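Local structure of putative peptidase (Bacteroides fragilis, 5DYN) at residues L160-Y165 against D207-S212; G144-D149 against T203-A208; V124-V129 against D175-A180; Q138-S143 against Y165-G170. The protein is a clostripain-family cysteine protease, represented by its C-terminal part, that probably activates the Bacteroides fragilis toxin by proteolytic cleavage. All blocks are in the same frame, centred on the assembly; numbering follows the deposited sequence.

Contact 1: L160-Y165 against D207-S212; sequences LDRFIY and DAKGLS. With NA (sodium ion), chain I; NA (sodium ion), chain J.
The first turns of helix 160-167 meet the irregular 207-212 segment, and the backbones come closest at the helix start, where Leu160 CA lies 5.3 Å from Ser212 CA. There Leu160 N donates an almost straight hydrogen bond to Leu211 O (3.0 Å, 176°), nearly along the axis of the carbonyl. A water accepts from Asp161 N and donates to the same oxygen, so Leu211 O is gripped twice where strand 158-159 passes into the helix and the loop enters strand 212-213. Beside it, Leu160 CD2 and Leu211 CD2 touch loosely at 4.2 Å.

From the next residue on, Asp161 and Arg162 form a salt-bridge network with Asp207 and Lys209, centred on Asp161 OD2. Arg162, its chain bent at chi2 (-67°) and chi3 (85°), turns back and holds that oxygen side-on with NE (3.0 Å) and NH2, the oxygen lying close to the guanidinium plane. Lys209 NZ descends on OD2 from above the carboxylate plane (2.8 Å) and also donates to Asp207 O on a lone pair (2.7 Å). Arg162 NH2 and Lys209 NZ thus stand only 3.7 Å apart, a crowding of like charges that the shared carboxylate probably offsets and that should keep Asp161 ionised. Asp161 OD1 is engaged by the Tyr174 hydroxyl. A longer, weak salt bridge runs from Arg162 NH1 to Asp207 OD2, while NH1 sits above the centre of the Tyr165 ring. Asp207 OD1 and Ser212 OG each bind a different sodium ion, the latter together with Phe34 O and Pro55 O.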
loop_
_atom_site.group_PDB
_atom_site.type_symbol
_atom_site.label_atom_id
_atom_site.label_comp_id
_atom_site.label_asym_id
_atom_site.label_seq_id
_atom_site.Cartn_x
_atom_site.Cartn_y
_atom_site.Cartn_z
ATOM N N LEU B 160 -2.215 14.907 -0.208
ATOM C CA LEU B 160 -1.256 15.726 0.528
ATOM C C LEU B 160 -0.873 16.994 -0.226
ATOM O O LEU B 160 -0.869 18.087 0.343
ATOM C CB LEU B 160 0.001 14.912 0.846
ATOM C CG LEU B 160 1.164 15.679 1.480
ATOM C CD1 LEU B 160 0.783 16.193 2.856
ATOM C CD2 LEU B 160 2.409 14.808 1.554
ATOM N N ASP B 161 -0.556 16.843 -1.506
ATOM C CA ASP B 161 -0.121 17.972 -2.317
ATOM C C ASP B 161 -1.191 19.057 -2.427
ATOM O O ASP B 161 -0.894 20.243 -2.284
ATOM C CB ASP B 161 0.280 17.501 -3.713
ATOM C CG ASP B 161 0.541 18.655 -4.660
ATOM O OD1 ASP B 161 1.664 19.203 -4.629
ATOM O OD2 ASP B 161 -0.377 19.013 -5.432
ATOM N N ARG B 162 -2.430 18.652 -2.677
ATOM C CA ARG B 162 -3.519 19.612 -2.813
ATOM C C ARG B 162 -3.842 20.286 -1.484
ATOM O O ARG B 162 -4.284 21.435 -1.453
ATOM C CB ARG B 162 -4.766 18.931 -3.382
ATOM C CG ARG B 162 -4.625 18.486 -4.829
ATOM C CD ARG B 162 -4.507 19.675 -5.774
ATOM N NE ARG B 162 -3.134 20.156 -5.898
ATOM C CZ ARG B 162 -2.779 21.250 -6.564
ATOM N NH1 ARG B 162 -3.697 21.989 -7.174
ATOM N NH2 ARG B 162 -1.504 21.606 -6.619
ATOM N N PHE B 163 -3.611 19.572 -0.387
ATOM C CA PHE B 163 -3.819 20.134 0.942
ATOM C C PHE B 163 -2.787 21.219 1.260
ATOM O O PHE B 163 -3.135 22.283 1.780
ATOM C CB PHE B 163 -3.773 19.031 2.003
ATOM C CG PHE B 163 -3.736 19.549 3.413
ATOM C CD1 PHE B 163 -4.817 20.234 3.943
ATOM C CD2 PHE B 163 -2.621 19.345 4.211
ATOM C CE1 PHE B 163 -4.785 20.712 5.243
ATOM C CE2 PHE B 163 -2.583 19.820 5.514
ATOM C CZ PHE B 163 -3.666 20.506 6.028
ATOM N N ILE B 164 -1.521 20.950 0.951
ATOM C CA ILE B 164 -0.468 21.939 1.165
ATOM C C ILE B 164 -0.711 23.136 0.251
ATOM O O ILE B 164 -0.501 24.285 0.642
ATOM C CB ILE B 164 0.945 21.356 0.911
ATOM C CG1 ILE B 164 1.208 20.165 1.832
ATOM C CG2 ILE B 164 2.014 22.409 1.150
ATOM C CD1 ILE B 164 1.196 20.520 3.306
ATOM N N TYR B 165 -1.176 22.856 -0.963
ATOM C CA TYR B 165 -1.516 23.902 -1.919
ATOM C C TYR B 165 -2.634 24.797 -1.389
ATOM O O TYR B 165 -2.604 26.017 -1.557
ATOM C CB TYR B 165 -1.929 23.286 -3.256
ATOM C CG TYR B 165 -2.196 24.303 -4.342
ATOM C CD1 TYR B 165 -1.176 24.732 -5.179
ATOM C CD2 TYR B 165 -3.468 24.831 -4.533
ATOM C CE1 TYR B 165 -1.411 25.659 -6.172
ATOM C CE2 TYR B 165 -3.713 25.760 -5.526
ATOM C CZ TYR B 165 -2.681 26.169 -6.341
ATOM O OH TYR B 165 -2.915 27.090 -7.332
ATOM N N ASP B 207 -5.638 16.893 -10.589
ATOM C CA ASP B 207 -4.481 17.512 -9.950
ATOM C C ASP B 207 -4.022 16.747 -8.707
ATOM O O ASP B 207 -3.099 17.173 -8.015
ATOM C CB ASP B 207 -4.781 18.971 -9.586
ATOM C CG ASP B 207 -6.020 19.122 -8.722
ATOM O OD1 ASP B 207 -6.564 18.099 -8.255
ATOM O OD2 ASP B 207 -6.444 20.276 -8.499
ATOM N N ALA B 208 -4.676 15.624 -8.422
ATOM C CA ALA B 208 -4.228 14.747 -7.346
ATOM C C ALA B 208 -2.876 14.141 -7.723
ATOM O O ALA B 208 -2.592 13.935 -8.904
ATOM C CB ALA B 208 -5.251 13.661 -7.072
ATOM N N LYS B 209 -2.043 13.859 -6.727
ATOM C CA LYS B 209 -0.692 13.389 -6.999
ATOM C C LYS B 209 -0.466 11.950 -6.537
ATOM O O LYS B 209 0.579 11.364 -6.820
ATOM C CB LYS B 209 0.332 14.320 -6.350
ATOM C CG LYS B 209 0.207 15.782 -6.773
ATOM C CD LYS B 209 0.175 15.941 -8.285
ATOM C CE LYS B 209 0.381 17.396 -8.694
ATOM N NZ LYS B 209 -0.640 18.304 -8.100
ATOM N N GLY B 210 -1.437 11.389 -5.822
ATOM C CA GLY B 210 -1.419 9.970 -5.502
ATOM C C GLY B 210 -0.874 9.551 -4.148
ATOM O O GLY B 210 -0.687 8.361 -3.898
ATOM N N LEU B 211 -0.618 10.519 -3.274
ATOM C CA LEU B 211 -0.172 10.220 -1.917
ATOM C C LEU B 211 -1.102 10.892 -0.924
ATOM O O LEU B 211 -1.285 12.110 -0.963
ATOM C CB LEU B 211 1.269 10.681 -1.695
ATOM C CG LEU B 211 1.904 10.299 -0.353
ATOM C CD1 LEU B 211 2.087 8.790 -0.248
ATOM C CD2 LEU B 211 3.228 11.021 -0.153
ATOM N N SER B 212 -1.694 10.102 -0.034
ATOM C CA SER B 212 -2.702 10.634 0.872
ATOM C C SER B 212 -2.104 11.166 2.168
ATOM O O SER B 212 -0.968 10.853 2.527
ATOM C CB SER B 212 -3.746 9.569 1.201
ATOM O OG SER B 212 -3.238 8.646 2.144
HETATM NA NA NA I . -7.998 18.071 -5.968
HETATM NA NA NA J . -4.646 6.376 1.723
HETATM O O HOH W 1 -0.537 13.908 -2.733
#

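Contact 2: G144-D149 against T203-A208; sequences GVMCYD and TMNQDA. With NA (sodium ion), chain I.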
loop_
_atom_site.group_PDB
_atom_site.type_symbol
_atom_site.label_atom_id
_atom_site.label_comp_id
_atom_site.label_asym_id
_atom_site.label_seq_id
_atom_site.Cartn_x
_atom_site.Cartn_y
_atom_site.Cartn_z
ATOM N N GLY B 144 -12.047 21.269 -3.257
ATOM C CA GLY B 144 -10.998 21.273 -4.261
ATOM C C GLY B 144 -9.835 20.372 -3.891
ATOM O O GLY B 144 -9.013 20.029 -4.741
ATOM N N VAL B 145 -9.757 19.995 -2.619
ATOM C CA VAL B 145 -8.742 19.046 -2.172
ATOM C C VAL B 145 -9.279 17.629 -2.301
ATOM O O VAL B 145 -10.180 17.235 -1.560
ATOM C CB VAL B 145 -8.313 19.294 -0.714
ATOM C CG1 VAL B 145 -7.255 18.281 -0.297
ATOM C CG2 VAL B 145 -7.800 20.714 -0.538
ATOM N N MET B 146 -8.727 16.875 -3.249
ATOM C CA MET B 146 -9.179 15.514 -3.526
ATOM C C MET B 146 -9.241 14.677 -2.263
ATOM O O MET B 146 -8.277 14.613 -1.499
ATOM C CB MET B 146 -8.263 14.829 -4.541
ATOM C CG MET B 146 -8.616 13.364 -4.793
ATOM S SD MET B 146 -10.253 13.169 -5.531
ATOM C CE MET B 146 -10.449 11.387 -5.484
ATOM N N CYS B 147 -10.392 14.053 -2.042
ATOM C CA CYS B 147 -10.562 13.135 -0.929
ATOM C C CYS B 147 -10.604 11.710 -1.460
ATOM O O CYS B 147 -11.504 11.356 -2.223
ATOM C CB CYS B 147 -11.837 13.452 -0.152
ATOM S SG CYS B 147 -12.055 12.472 1.346
ATOM N N TYR B 148 -9.623 10.902 -1.065
ATOM C CA TYR B 148 -9.546 9.513 -1.512
ATOM C C TYR B 148 -10.511 8.614 -0.741
ATOM O O TYR B 148 -10.722 7.460 -1.111
ATOM C CB TYR B 148 -8.120 8.975 -1.363
ATOM C CG TYR B 148 -7.080 9.701 -2.184
ATOM C CD1 TYR B 148 -7.110 9.667 -3.576
ATOM C CD2 TYR B 148 -6.055 10.407 -1.566
ATOM C CE1 TYR B 148 -6.154 10.328 -4.328
ATOM C CE2 TYR B 148 -5.093 11.068 -2.308
ATOM C CZ TYR B 148 -5.146 11.026 -3.688
ATOM O OH TYR B 148 -4.186 11.683 -4.422
ATOM N N ASP B 149 -11.082 9.148 0.336
ATOM C CA ASP B 149 -11.984 8.386 1.190
ATOM C C ASP B 149 -13.434 8.763 0.908
ATOM O O ASP B 149 -13.891 9.847 1.264
ATOM C CB ASP B 149 -11.642 8.617 2.664
ATOM C CG ASP B 149 -12.295 7.601 3.589
ATOM O OD1 ASP B 149 -13.314 6.987 3.199
ATOM O OD2 ASP B 149 -11.785 7.417 4.717
ATOM N N THR B 203 -15.125 10.543 -9.108
ATOM C CA THR B 203 -14.117 11.214 -9.921
ATOM C C THR B 203 -12.775 11.334 -9.196
ATOM O O THR B 203 -12.712 11.733 -8.031
ATOM C CB THR B 203 -14.588 12.627 -10.341
ATOM O OG1 THR B 203 -15.842 12.533 -11.027
ATOM C CG2 THR B 203 -13.565 13.288 -11.253
ATOM N N MET B 204 -11.705 10.975 -9.896
ATOM C CA MET B 204 -10.356 11.212 -9.410
ATOM C C MET B 204 -9.848 12.536 -9.964
ATOM O O MET B 204 -9.569 12.640 -11.159
ATOM C CB MET B 204 -9.421 10.072 -9.816
ATOM C CG MET B 204 -7.976 10.280 -9.394
ATOM S SD MET B 204 -7.776 10.179 -7.607
ATOM C CE MET B 204 -8.103 8.440 -7.326
ATOM N N ASN B 205 -9.742 13.543 -9.100
ATOM C CA ASN B 205 -9.286 14.870 -9.512
ATOM C C ASN B 205 -7.965 14.820 -10.270
ATOM O O ASN B 205 -7.043 14.097 -9.892
ATOM C CB ASN B 205 -9.156 15.790 -8.299
ATOM C CG ASN B 205 -10.494 16.129 -7.684
ATOM O OD1 ASN B 205 -11.538 15.691 -8.168
ATOM N ND2 ASN B 205 -10.474 16.903 -6.605
ATOM N N GLN B 206 -7.891 15.593 -11.348
ATOM C CA GLN B 206 -6.762 15.525 -12.264
ATOM C C GLN B 206 -5.493 16.119 -11.663
ATOM O O GLN B 206 -4.397 15.873 -12.164
ATOM C CB GLN B 206 -7.106 16.236 -13.577
ATOM C CG GLN B 206 -8.230 15.568 -14.374
ATOM C CD GLN B 206 -7.903 14.137 -14.784
ATOM O OE1 GLN B 206 -6.773 13.831 -15.171
ATOM N NE2 GLN B 206 -8.894 13.254 -14.694
ATOM N N ASP B 207 -5.638 16.893 -10.589
ATOM C CA ASP B 207 -4.481 17.512 -9.950
ATOM C C ASP B 207 -4.022 16.747 -8.707
ATOM O O ASP B 207 -3.099 17.173 -8.015
ATOM C CB ASP B 207 -4.781 18.971 -9.586
ATOM C CG ASP B 207 -6.020 19.122 -8.722
ATOM O OD1 ASP B 207 -6.564 18.099 -8.255
ATOM O OD2 ASP B 207 -6.444 20.276 -8.499
ATOM N N ALA B 208 -4.676 15.624 -8.422
ATOM C CA ALA B 208 -4.228 14.747 -7.346
ATOM C C ALA B 208 -2.876 14.141 -7.723
ATOM O O ALA B 208 -2.592 13.935 -8.904
ATOM C CB ALA B 208 -5.251 13.661 -7.072
HETATM NA NA NA I . -7.998 18.071 -5.968
#
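A type I beta turn, Asn205 to Ala208, closed by Ala208 N donating to Asn205 O, packs against the extended 144-149 loop and shares a sodium site with it. The ion draws the two segments together: Gly144 O reaches it at 2.5 Å, and Asp207 contributes OD1. Asn205 completes the site; as modelled its ND2 is the nearer amide atom to the ion, although nitrogen and oxygen of an amide are hard to tell apart at this resolution.

Apolar packing is carried by Met146, whose CG lies anti to the backbone N. After a bend at chi2 (64°), its methyl CE ends against Met204 SD at 3.6 Å and Thr203 O at 3.4 Å, the two methionine chains crossing at about a right angle. Ala208 CB touches both Met146 CG and the hydroxyl end of Tyr148.

Sulfur makes two further contacts. Met204 SD lies at the edge of the Tyr148 ring, near its plane, 5.0 Å from the centroid: a Met-aromatic contact made at CE1. The ring is held from its far end, because Tyr148 OH is hydrogen-bonded to Asp159 OD1 and to Gly210 N; Met146 and Tyr148 are also tied through their backbones to Asp159 and Tyr157. The other sulfur, Met146 SD, weakly accepts the nearly straight N-H of Asn205 (N to SD 3.6 Å, 171°).

Contact 3: V124-V129 against D175-A180; sequences VATSKV and DSWREA. With NA (sodium ion), chain H.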
loop_
_atom_site.group_PDB
_atom_site.type_symbol
_atom_site.label_atom_id
_atom_site.label_comp_id
_atom_site.label_asym_id
_atom_site.label_seq_id
_atom_site.Cartn_x
_atom_site.Cartn_y
_atom_site.Cartn_z
ATOM N N VAL B 124 10.877 17.198 6.440
ATOM C CA VAL B 124 11.541 18.471 6.687
ATOM C C VAL B 124 10.794 19.589 5.972
ATOM O O VAL B 124 10.459 20.608 6.573
ATOM C CB VAL B 124 13.014 18.452 6.220
ATOM C CG1 VAL B 124 13.648 19.824 6.395
ATOM C CG2 VAL B 124 13.802 17.402 6.984
ATOM N N ALA B 125 10.530 19.378 4.686
ATOM C CA ALA B 125 9.811 20.346 3.870
ATOM C C ALA B 125 8.452 20.685 4.466
ATOM O O ALA B 125 8.054 21.849 4.511
ATOM C CB ALA B 125 9.641 19.820 2.458
ATOM N N THR B 126 7.745 19.659 4.927
ATOM C CA THR B 126 6.405 19.837 5.471
ATOM C C THR B 126 6.440 20.594 6.798
ATOM O O THR B 126 5.549 21.395 7.087
ATOM C CB THR B 126 5.702 18.483 5.664
ATOM O OG1 THR B 126 5.800 17.720 4.454
ATOM C CG2 THR B 126 4.246 18.686 6.003
ATOM N N SER B 127 7.482 20.356 7.593
ATOM C CA SER B 127 7.629 21.029 8.882
ATOM C C SER B 127 7.857 22.530 8.721
ATOM O O SER B 127 7.608 23.300 9.643
ATOM C CB SER B 127 8.772 20.409 9.690
ATOM O OG SER B 127 10.020 20.627 9.058
ATOM N N LYS B 128 8.331 22.943 7.549
ATOM C CA LYS B 128 8.527 24.361 7.261
ATOM C C LYS B 128 7.203 25.033 6.904
ATOM O O LYS B 128 7.097 26.258 6.907
ATOM C CB LYS B 128 9.530 24.548 6.118
ATOM C CG LYS B 128 10.928 24.017 6.408
ATOM C CD LYS B 128 11.850 24.182 5.204
ATOM C CE LYS B 128 13.318 24.068 5.611
ATOM N NZ LYS B 128 14.252 24.300 4.469
ATOM N N VAL B 129 6.194 24.225 6.600
ATOM C CA VAL B 129 4.912 24.742 6.135
ATOM C C VAL B 129 3.832 24.735 7.214
ATOM O O VAL B 129 3.235 25.770 7.511
ATOM C CB VAL B 129 4.392 23.932 4.930
ATOM C CG1 VAL B 129 2.989 24.382 4.550
ATOM C CG2 VAL B 129 5.345 24.058 3.749
ATOM N N ASP B 175 5.725 26.161 -3.723
ATOM C CA ASP B 175 6.725 25.811 -4.727
ATOM C C ASP B 175 7.948 25.158 -4.101
ATOM O O ASP B 175 8.480 24.186 -4.634
ATOM C CB ASP B 175 7.146 27.051 -5.516
ATOM C CG ASP B 175 5.984 27.701 -6.235
ATOM O OD1 ASP B 175 4.991 26.996 -6.513
ATOM O OD2 ASP B 175 6.062 28.912 -6.528
ATOM N N SER B 176 8.385 25.699 -2.968
ATOM C CA SER B 176 9.510 25.138 -2.234
ATOM C C SER B 176 9.175 23.730 -1.769
ATOM O O SER B 176 9.952 22.798 -1.974
ATOM C CB SER B 176 9.875 26.017 -1.039
ATOM O OG SER B 176 10.412 27.256 -1.467
ATOM N N TRP B 177 8.008 23.588 -1.148
ATOM C CA TRP B 177 7.540 22.291 -0.679
ATOM C C TRP B 177 7.340 21.334 -1.847
ATOM O O TRP B 177 7.686 20.155 -1.764
ATOM C CB TRP B 177 6.237 22.441 0.109
ATOM C CG TRP B 177 5.697 21.141 0.612
ATOM C CD1 TRP B 177 5.950 20.563 1.820
ATOM C CD2 TRP B 177 4.815 20.249 -0.083
ATOM N NE1 TRP B 177 5.281 19.368 1.923
ATOM C CE2 TRP B 177 4.577 19.152 0.767
ATOM C CE3 TRP B 177 4.205 20.273 -1.342
ATOM C CZ2 TRP B 177 3.753 18.087 0.401
ATOM C CZ3 TRP B 177 3.388 19.215 -1.704
ATOM C CH2 TRP B 177 3.169 18.138 -0.836
ATOM N N ARG B 178 6.781 21.858 -2.934
ATOM C CA ARG B 178 6.505 21.074 -4.131
ATOM C C ARG B 178 7.778 20.470 -4.723
ATOM O O ARG B 178 7.749 19.377 -5.293
ATOM C CB ARG B 178 5.798 21.945 -5.171
ATOM C CG ARG B 178 5.552 21.265 -6.498
ATOM C CD ARG B 178 4.707 20.018 -6.338
ATOM N NE ARG B 178 4.417 19.416 -7.635
ATOM C CZ ARG B 178 3.383 19.756 -8.397
ATOM N NH1 ARG B 178 2.535 20.691 -7.991
ATOM N NH2 ARG B 178 3.196 19.158 -9.565
ATOM N N GLU B 179 8.892 21.183 -4.580
ATOM C CA GLU B 179 10.186 20.688 -5.044
ATOM C C GLU B 179 10.566 19.402 -4.319
ATOM O O GLU B 179 11.066 18.457 -4.928
ATOM C CB GLU B 179 11.278 21.743 -4.845
ATOM C CG GLU B 179 11.171 22.940 -5.780
ATOM C CD GLU B 179 12.353 23.885 -5.666
ATOM O OE1 GLU B 179 12.746 24.224 -4.529
ATOM O OE2 GLU B 179 12.892 24.287 -6.720
ATOM N N ALA B 180 10.320 19.376 -3.015
ATOM C CA ALA B 180 10.646 18.212 -2.204
ATOM C C ALA B 180 9.685 17.063 -2.474
ATOM O O ALA B 180 10.076 15.896 -2.428
ATOM C CB ALA B 180 10.632 18.575 -0.732
HETATM NA NA NA H . 12.174 15.055 -1.156
#
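Trp177 turns the edge of its indole toward the last turn of helix 119-127. NE1 donates to Thr126 OG1 at 3.1 Å (166°), with the oxygen only 4° out of the ring plane, while the adjacent CD1 abuts the backbone of Ala125, 3.6 Å from its carbonyl carbon. One turn further along helix 172-182, Ala125 CB and Ala180 CB meet tip to tip at 3.6 Å. Past Thr126, Val129 CG2 comes within 4.0 Å of Trp177 CD1, its side chain crossing the indole at about a right angle.

The indole is set in place by its first torsion, CG anti to the backbone N (chi1 180°), and by its neighbours: Phe181 packs against the ring, and Leu160, Asp161 and Ile164 of helix 160-167 touch it too. The helix pair is also bridged by a sodium ion, held by Ala180 O (2.6 Å), Asn121 of helix 119-127 and Glu118 just before it.

Thr126 OG1 is hydrogen-bonded as well to Leu122 O. Since a carbonyl can only accept, the hydroxyl must give its proton to Leu122 and receive the indole N-H, so one bond crosses between the helices, the other stays inside helix 119-127, satisfying both buried polar groups.

Contact 4: Q138-S143 against Y165-G170; sequences QNFDLS and YQITAG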
loop_
_atom_site.group_PDB
_atom_site.type_symbol
_atom_site.label_atom_id
_atom_site.label_comp_id
_atom_site.label_asym_id
_atom_site.label_seq_id
_atom_site.Cartn_x
_atom_site.Cartn_y
_atom_site.Cartn_z
ATOM N N GLN B 138 -9.145 24.668 13.886
ATOM C CA GLN B 138 -10.402 24.873 13.174
ATOM C C GLN B 138 -10.502 23.957 11.956
ATOM O O GLN B 138 -9.499 23.698 11.287
ATOM C CB GLN B 138 -10.525 26.343 12.751
ATOM C CG GLN B 138 -11.642 26.642 11.768
ATOM C CD GLN B 138 -11.713 28.111 11.406
ATOM O OE1 GLN B 138 -12.539 28.851 11.940
ATOM N NE2 GLN B 138 -10.845 28.544 10.495
ATOM N N ASN B 139 -11.704 23.457 11.680
ATOM C CA ASN B 139 -11.944 22.679 10.469
ATOM C C ASN B 139 -11.495 23.430 9.220
ATOM O O ASN B 139 -11.702 24.638 9.097
ATOM C CB ASN B 139 -13.423 22.306 10.347
ATOM C CG ASN B 139 -13.795 21.114 11.204
ATOM O OD1 ASN B 139 -12.937 20.309 11.573
ATOM N ND2 ASN B 139 -15.078 20.990 11.522
ATOM N N PHE B 140 -10.874 22.704 8.299
ATOM C CA PHE B 140 -10.319 23.312 7.100
ATOM C C PHE B 140 -11.372 23.463 6.003
ATOM O O PHE B 140 -12.375 22.752 5.990
ATOM C CB PHE B 140 -9.139 22.480 6.586
ATOM C CG PHE B 140 -7.967 22.431 7.533
ATOM C CD1 PHE B 140 -7.959 21.555 8.609
ATOM C CD2 PHE B 140 -6.868 23.257 7.340
ATOM C CE1 PHE B 140 -6.879 21.504 9.478
ATOM C CE2 PHE B 140 -5.785 23.214 8.205
ATOM C CZ PHE B 140 -5.791 22.336 9.276
ATOM N N ASP B 141 -11.141 24.406 5.096
ATOM C CA ASP B 141 -11.947 24.528 3.887
ATOM C C ASP B 141 -11.336 23.632 2.812
ATOM O O ASP B 141 -10.433 24.045 2.084
ATOM C CB ASP B 141 -12.012 25.986 3.422
ATOM C CG ASP B 141 -12.874 26.173 2.185
ATOM O OD1 ASP B 141 -13.733 25.306 1.910
ATOM O OD2 ASP B 141 -12.698 27.197 1.491
ATOM N N LEU B 142 -11.829 22.400 2.723
ATOM C CA LEU B 142 -11.173 21.372 1.919
ATOM C C LEU B 142 -11.793 21.155 0.545
ATOM O O LEU B 142 -11.543 20.134 -0.097
ATOM C CB LEU B 142 -11.167 20.047 2.681
ATOM C CG LEU B 142 -10.315 20.029 3.946
ATOM C CD1 LEU B 142 -10.429 18.686 4.646
ATOM C CD2 LEU B 142 -8.871 20.341 3.596
ATOM N N SER B 143 -12.603 22.106 0.095
ATOM C CA SER B 143 -13.172 22.024 -1.244
ATOM C C SER B 143 -12.048 22.149 -2.263
ATOM O O SER B 143 -11.184 23.018 -2.140
ATOM C CB SER B 143 -14.229 23.111 -1.460
ATOM O OG SER B 143 -13.699 24.395 -1.190
ATOM N N TYR B 165 -1.176 22.856 -0.963
ATOM C CA TYR B 165 -1.516 23.902 -1.919
ATOM C C TYR B 165 -2.634 24.797 -1.389
ATOM O O TYR B 165 -2.604 26.017 -1.557
ATOM C CB TYR B 165 -1.929 23.286 -3.256
ATOM C CG TYR B 165 -2.196 24.303 -4.342
ATOM C CD1 TYR B 165 -1.176 24.732 -5.179
ATOM C CD2 TYR B 165 -3.468 24.831 -4.533
ATOM C CE1 TYR B 165 -1.411 25.659 -6.172
ATOM C CE2 TYR B 165 -3.713 25.760 -5.526
ATOM C CZ TYR B 165 -2.681 26.169 -6.341
ATOM O OH TYR B 165 -2.915 27.090 -7.332
ATOM N N GLN B 166 -3.619 24.177 -0.753
ATOM C CA GLN B 166 -4.765 24.895 -0.212
ATOM C C GLN B 166 -4.349 25.875 0.884
ATOM O O GLN B 166 -4.689 27.059 0.835
ATOM C CB GLN B 166 -5.795 23.905 0.333
ATOM C CG GLN B 166 -7.135 24.518 0.711
ATOM C CD GLN B 166 -8.080 24.626 -0.468
ATOM O OE1 GLN B 166 -7.691 25.055 -1.555
ATOM N NE2 GLN B 166 -9.329 24.223 -0.263
ATOM N N ILE B 167 -3.605 25.379 1.867
ATOM C CA ILE B 167 -3.261 26.178 3.038
ATOM C C ILE B 167 -2.200 27.233 2.738
ATOM O O ILE B 167 -2.063 28.207 3.476
ATOM C CB ILE B 167 -2.773 25.288 4.196
ATOM C CG1 ILE B 167 -1.436 24.632 3.851
ATOM C CG2 ILE B 167 -3.818 24.232 4.527
ATOM C CD1 ILE B 167 -0.872 23.797 4.975
ATOM N N THR B 168 -1.452 27.042 1.655
ATOM C CA THR B 168 -0.456 28.028 1.248
ATOM C C THR B 168 -0.954 28.868 0.079
ATOM O O THR B 168 -0.226 29.717 -0.431
ATOM C CB THR B 168 0.879 27.368 0.844
ATOM O OG1 THR B 168 0.682 26.565 -0.324
ATOM C CG2 THR B 168 1.416 26.504 1.971
ATOM N N ALA B 169 -2.189 28.613 -0.348
ATOM C CA ALA B 169 -2.784 29.297 -1.494
ATOM C C ALA B 169 -1.869 29.237 -2.715
ATOM O O ALA B 169 -1.868 30.143 -3.548
ATOM C CB ALA B 169 -3.106 30.742 -1.143
ATOM N N GLY B 170 -1.085 28.167 -2.803
ATOM C CA GLY B 170 -0.146 27.979 -3.892
ATOM C C GLY B 170 0.907 29.063 -4.014
ATOM O O GLY B 170 1.341 29.380 -5.122
#
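Gly170 CA lies 3.4 Å above one face of the Tyr165 ring, offset toward the rim, opposite the face taken by Arg162. Tyr174 meets the ring edge to face. The second aromatic, Phe140, packs nearly parallel with Trp243 and edge to face with Phe163, while Ile167 CG2 approaches obliquely, 4.3 Å from Phe140 CD2.

The polar link is made by the flat amide of Gln166. Its chain leaves with CG anti to the backbone N and bends at chi2 (86°), bringing NE2 against the 138-143 backbone. Each N-H takes one carbonyl: Asp141 O at 2.6 Å, close to the amide plane (17° out) and met within its own carbonyl plane, and Ser143 O at 2.9 Å, met from above its carbonyl plane. Two bonds on one nitrogen fix the rotation of the amide and pin the loop at two carbonyls two residues apart. Ser143 OG adds a bond to Asp141 OD1 at 3.2 Å, bracing the same bend.

The helix ends here in a Schellman motif, with Ala169 at positive phi, Gly170 N donating to Tyr165 O (2.9 Å) and Ala169 N to Gln166 O. The contact lies at the surface, joining the C-terminal end of helix 160-167 to the connection that runs from helix 130-133 toward strand 158-159, with Tyr174 of helix 172-182 beside it.

How the contacts relate
Helix 160-167 is the common element: contact 1 uses its start and contact 4 its end, their centres 11 Å apart and joined by Phe163 CE1 against Phe140 CD2 at 3.9 Å. Contacts 1 and 2, with centres 8 Å apart, share Asp207, Ala208 and one sodium ion, and Ser212 CB packs against Tyr148 CD2 at 3.7 Å. Contact 3 covers another side of the helix: Trp177 CZ3 reaches Asp161 OD1 (3.4 Å), and Val129 CG1 touches Thr168 CG2 of contact 4 (3.7 Å). Contacts 2 and 3 do not touch, their nearest atoms being about 7 Å apart. Sodium ions are bound at contacts 1, 2 and 3.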